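Long-range contact in leucyl aminopeptidase (Trypanosoma brucei brucei, PDB 5NTD), which probably removes N-terminal residues such as leucine from peptides, as an M17 leucyl aminopeptidase, with manganese and the inhibitor bestatin bound here: residues Thr392-Gln406 against Lys486-Val500. Sequence-based numbering, arbitrary orientation.
Sequences TPDVVIDMATLTGAQ and KFTGAHIHVDLAYPV. With BES (2-(3-amino-2-hydroxy-4-phenyl-butyrylamino)-4-methyl-pentanoic acid), chain B.
The parallel pair of strands 395-400 and 490-495 in the M17 catalytic domain illustrates how an active site is built at the C-terminal ends of neighbouring strands. Seven backbone hydrogen bonds join them, from Ala490 N-Asp394 O to Leu496 N-Ala400 O. On the face with Val396 and Ala400, the Asp398 carboxylate receives two histidines. His493 ND1 meets the syn lone pair of Asp398 OD1 at 2.6 Å, within the imidazole plane, whereas His491 NE2 donates to Asp398 OD2 (2.8 Å), which sits 18° out of the His491 ring plane. With CG wedged between backbone N and carbonyl carbon (chi1 81°), Asp398 leans toward the partner strand, and the two bonds should fix its rotation. Ending strand 490-495, Asp495 grips the turn after strand 395-400: its OD1 accepts Leu402 N from above the carboxylate plane, and Thr403 OG1 donates to Asp495 OD2 (2.6 Å). Gln406 OE1 takes Tyr498 N at 2.9 Å, nearly straight. The turn thus held presents Gly404 N to bestatin O4 (3.1 Å), while Ala497 CB and Tyr498 OH lie on one side of its phenyl ring. Strand 283-291 pairs with the other edge of 395-400, strand 415-419 runs antiparallel to 490-495, and helices 374-387 and 471-480 pack on the Asp398 face.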
# COMPACT_ATOMS: atom_id res chain seq x y z
N THR G 392 2.27 49.62 -2.36
CA THR G 392 2.76 48.55 -1.48
C THR G 392 1.72 48.31 -0.41
O THR G 392 1.35 49.23 0.28
CB THR G 392 4.10 48.91 -0.82
OG1 THR G 392 5.07 49.19 -1.83
CG2 THR G 392 4.64 47.74 0.03
N PRO G 393 1.23 47.05 -0.26
CA PRO G 393 0.16 46.83 0.68
C PRO G 393 0.62 46.86 2.11
O PRO G 393 1.77 46.60 2.41
CB PRO G 393 -0.32 45.42 0.33
CG PRO G 393 0.88 44.75 -0.22
CD PRO G 393 1.56 45.82 -1.00
N ASP G 394 -0.32 47.21 2.98
CA ASP G 394 -0.11 47.17 4.42
C ASP G 394 -0.27 45.75 4.91
O ASP G 394 0.30 45.37 5.93
CB ASP G 394 -1.13 48.05 5.16
CG ASP G 394 -1.04 49.53 4.74
OD1 ASP G 394 0.09 50.07 4.70
OD2 ASP G 394 -2.11 50.10 4.41
N VAL G 395 -1.15 45.03 4.24
CA VAL G 395 -1.54 43.69 4.64
C VAL G 395 -1.63 42.84 3.40
O VAL G 395 -2.23 43.25 2.41
CB VAL G 395 -2.91 43.65 5.34
CG1 VAL G 395 -3.27 42.23 5.73
CG2 VAL G 395 -2.90 44.53 6.58
N VAL G 396 -1.06 41.65 3.48
CA VAL G 396 -1.20 40.64 2.42
C VAL G 396 -1.98 39.46 2.99
O VAL G 396 -1.63 38.94 4.04
CB VAL G 396 0.12 40.11 1.90
CG1 VAL G 396 -0.09 38.97 0.91
CG2 VAL G 396 0.89 41.21 1.23
N ILE G 397 -3.05 39.10 2.30
CA ILE G 397 -3.85 37.94 2.68
C ILE G 397 -3.82 36.96 1.54
O ILE G 397 -4.26 37.28 0.42
CB ILE G 397 -5.32 38.28 2.96
CG1 ILE G 397 -5.43 39.36 4.03
CG2 ILE G 397 -6.09 37.04 3.40
CD1 ILE G 397 -6.85 39.88 4.20
N ASP G 398 -3.28 35.79 1.80
CA ASP G 398 -3.38 34.73 0.79
C ASP G 398 -4.35 33.67 1.31
O ASP G 398 -4.39 33.38 2.51
CB ASP G 398 -2.02 34.16 0.40
CG ASP G 398 -1.49 33.14 1.38
OD1 ASP G 398 -2.04 32.02 1.41
OD2 ASP G 398 -0.58 33.50 2.15
N MET G 399 -5.15 33.16 0.40
CA MET G 399 -6.14 32.14 0.72
C MET G 399 -5.97 30.98 -0.24
O MET G 399 -5.87 31.17 -1.43
CB MET G 399 -7.58 32.66 0.62
CG MET G 399 -7.84 33.88 1.51
SD MET G 399 -9.54 34.44 1.47
CE MET G 399 -10.16 33.78 2.98
N ALA G 400 -5.95 29.77 0.32
CA ALA G 400 -5.59 28.57 -0.46
C ALA G 400 -6.07 27.30 0.16
O ALA G 400 -6.02 27.11 1.37
CB ALA G 400 -4.09 28.52 -0.62
N THR G 401 -6.54 26.42 -0.70
CA THR G 401 -6.87 25.03 -0.31
C THR G 401 -5.57 24.21 -0.30
O THR G 401 -5.29 23.44 -1.20
CB THR G 401 -7.87 24.41 -1.28
OG1 THR G 401 -7.44 24.67 -2.63
CG2 THR G 401 -9.22 25.04 -1.07
N LEU G 402 -4.75 24.47 0.69
CA LEU G 402 -3.33 24.21 0.53
C LEU G 402 -2.83 22.83 1.01
O LEU G 402 -1.96 22.26 0.36
CB LEU G 402 -2.47 25.33 1.16
CG LEU G 402 -1.02 25.40 0.65
CD1 LEU G 402 -0.95 25.59 -0.86
CD2 LEU G 402 -0.28 26.51 1.34
N THR G 403 -3.30 22.36 2.16
CA THR G 403 -2.74 21.15 2.75
C THR G 403 -3.81 20.24 3.30
O THR G 403 -4.76 20.69 3.94
CB THR G 403 -1.74 21.44 3.90
OG1 THR G 403 -2.42 22.04 5.01
CG2 THR G 403 -0.61 22.36 3.47
N GLY G 404 -3.59 18.93 3.15
CA GLY G 404 -4.33 17.92 3.90
C GLY G 404 -4.10 18.04 5.42
O GLY G 404 -4.99 17.82 6.23
N ALA G 405 -2.91 18.47 5.79
CA ALA G 405 -2.59 18.77 7.19
C ALA G 405 -3.58 19.74 7.86
O ALA G 405 -3.85 19.64 9.04
CB ALA G 405 -1.16 19.35 7.30
N GLN G 406 -4.12 20.68 7.08
CA GLN G 406 -5.06 21.66 7.62
C GLN G 406 -6.25 20.97 8.26
O GLN G 406 -6.66 21.31 9.36
CB GLN G 406 -5.53 22.60 6.52
CG GLN G 406 -6.50 23.66 7.00
CD GLN G 406 -7.94 23.23 6.92
OE1 GLN G 406 -8.45 22.91 5.85
NE2 GLN G 406 -8.59 23.14 8.08
N LYS G 486 10.58 44.87 0.03
CA LYS G 486 9.83 46.15 0.11
C LYS G 486 8.63 46.08 1.07
O LYS G 486 8.10 47.10 1.49
CB LYS G 486 9.24 46.55 -1.23
CG LYS G 486 10.24 46.87 -2.31
CD LYS G 486 9.43 47.23 -3.56
CE LYS G 486 10.29 47.37 -4.80
NZ LYS G 486 9.43 47.51 -6.01
N PHE G 487 8.18 44.87 1.36
CA PHE G 487 7.00 44.67 2.20
C PHE G 487 7.43 44.46 3.64
O PHE G 487 8.27 43.63 3.92
CB PHE G 487 6.16 43.51 1.70
CG PHE G 487 5.01 43.16 2.58
CD1 PHE G 487 3.86 43.91 2.56
CD2 PHE G 487 5.08 42.06 3.42
CE1 PHE G 487 2.79 43.57 3.37
CE2 PHE G 487 4.02 41.72 4.23
CZ PHE G 487 2.87 42.47 4.21
N THR G 488 6.83 45.24 4.53
CA THR G 488 7.12 45.15 5.97
C THR G 488 5.85 45.05 6.83
O THR G 488 5.87 45.27 8.04
CB THR G 488 7.90 46.38 6.43
OG1 THR G 488 7.08 47.53 6.22
CG2 THR G 488 9.22 46.54 5.66
N GLY G 489 4.74 44.70 6.20
CA GLY G 489 3.43 44.69 6.88
C GLY G 489 3.02 43.33 7.39
O GLY G 489 3.83 42.42 7.55
N ALA G 490 1.72 43.17 7.57
CA ALA G 490 1.16 41.95 8.12
C ALA G 490 0.86 40.98 7.00
O ALA G 490 0.31 41.34 5.98
CB ALA G 490 -0.09 42.25 8.93
N HIS G 491 1.19 39.73 7.23
CA HIS G 491 0.88 38.67 6.25
C HIS G 491 0.02 37.59 6.90
O HIS G 491 0.40 37.00 7.90
CB HIS G 491 2.14 38.03 5.70
CG HIS G 491 1.86 36.85 4.84
ND1 HIS G 491 2.50 35.65 4.99
CD2 HIS G 491 0.98 36.68 3.83
CE1 HIS G 491 2.03 34.79 4.12
NE2 HIS G 491 1.09 35.38 3.40
N ILE G 492 -1.15 37.40 6.32
CA ILE G 492 -2.11 36.43 6.80
C ILE G 492 -2.28 35.32 5.76
O ILE G 492 -2.79 35.56 4.68
CB ILE G 492 -3.50 37.04 7.04
CG1 ILE G 492 -3.41 38.20 8.04
CG2 ILE G 492 -4.46 35.97 7.58
CD1 ILE G 492 -4.67 39.04 8.13
N HIS G 493 -1.83 34.12 6.12
CA HIS G 493 -2.00 32.95 5.27
C HIS G 493 -3.17 32.14 5.79
O HIS G 493 -3.20 31.73 6.93
CB HIS G 493 -0.72 32.12 5.25
CG HIS G 493 -0.92 30.75 4.67
ND1 HIS G 493 -1.34 30.53 3.38
CD2 HIS G 493 -0.81 29.52 5.23
CE1 HIS G 493 -1.48 29.24 3.17
NE2 HIS G 493 -1.14 28.61 4.27
N VAL G 494 -4.14 31.96 4.94
CA VAL G 494 -5.39 31.23 5.26
C VAL G 494 -5.45 29.90 4.48
O VAL G 494 -5.57 29.87 3.26
CB VAL G 494 -6.65 32.03 4.92
CG1 VAL G 494 -7.90 31.34 5.44
CG2 VAL G 494 -6.56 33.41 5.50
N ASP G 495 -5.31 28.81 5.22
CA ASP G 495 -5.37 27.47 4.64
C ASP G 495 -6.79 27.01 4.84
O ASP G 495 -7.22 26.71 5.96
CB ASP G 495 -4.38 26.51 5.30
CG ASP G 495 -4.19 25.21 4.51
OD1 ASP G 495 -5.11 24.83 3.76
OD2 ASP G 495 -3.13 24.56 4.67
N LEU G 496 -7.54 26.97 3.77
CA LEU G 496 -8.97 26.60 3.82
C LEU G 496 -9.33 25.36 2.98
O LEU G 496 -10.40 25.24 2.42
CB LEU G 496 -9.87 27.79 3.44
CG LEU G 496 -9.39 28.72 2.34
CD1 LEU G 496 -9.25 28.02 1.01
CD2 LEU G 496 -10.38 29.86 2.20
N ALA G 497 -8.40 24.43 2.99
CA ALA G 497 -8.54 23.15 2.25
C ALA G 497 -9.90 22.51 2.45
O ALA G 497 -10.58 22.13 1.52
CB ALA G 497 -7.42 22.18 2.60
N TYR G 498 -10.29 22.38 3.70
CA TYR G 498 -11.56 21.69 4.06
C TYR G 498 -12.81 22.58 4.25
O TYR G 498 -13.90 22.17 3.87
CB TYR G 498 -11.35 20.77 5.25
CG TYR G 498 -10.52 19.55 4.91
CD1 TYR G 498 -9.14 19.60 4.94
CD2 TYR G 498 -11.14 18.36 4.52
CE1 TYR G 498 -8.38 18.51 4.60
CE2 TYR G 498 -10.39 17.26 4.19
CZ TYR G 498 -9.01 17.34 4.24
OH TYR G 498 -8.26 16.24 3.89
N PRO G 499 -12.66 23.78 4.80
CA PRO G 499 -13.86 24.57 5.00
C PRO G 499 -14.61 25.00 3.74
O PRO G 499 -15.75 25.42 3.83
CB PRO G 499 -13.32 25.78 5.76
CG PRO G 499 -12.18 25.23 6.56
CD PRO G 499 -11.54 24.26 5.62
N VAL G 500 -13.94 24.94 2.59
CA VAL G 500 -14.57 25.30 1.32
C VAL G 500 -15.61 24.31 0.81
O VAL G 500 -16.27 24.56 -0.19
CB VAL G 500 -13.57 25.58 0.19
CG1 VAL G 500 -12.69 26.74 0.58
CG2 VAL G 500 -12.77 24.35 -0.19
N2 BES B . -4.65 20.97 -3.20
C1 BES B . -3.96 20.04 -2.31
C6 BES B . -4.39 20.16 -0.83
C7 BES B . -5.65 19.45 -0.41
C8 BES B . -6.89 20.04 -0.58
C12 BES B . -5.59 18.21 0.21
C9 BES B . -8.06 19.39 -0.18
C11 BES B . -6.76 17.54 0.61
C10 BES B . -8.00 18.13 0.41
C2 BES B . -2.45 20.31 -2.49
O2 BES B . -2.09 20.81 -3.82
C3 BES B . -1.73 19.01 -2.29
O3 BES B . -1.60 18.33 -3.34
N1 BES B . -1.29 18.82 -1.04
C4 BES B . -0.56 17.67 -0.58
C13 BES B . 0.95 17.88 -0.68
C14 BES B . 1.78 16.60 -0.57
C15 BES B . 1.31 15.40 -1.39
C16 BES B . 3.19 16.88 -1.01
C5 BES B . -0.87 17.39 0.85
O1 BES B . -1.00 16.22 1.18
O4 BES B . -0.96 18.32 1.66
O HOH W 1 -6.40 15.62 5.69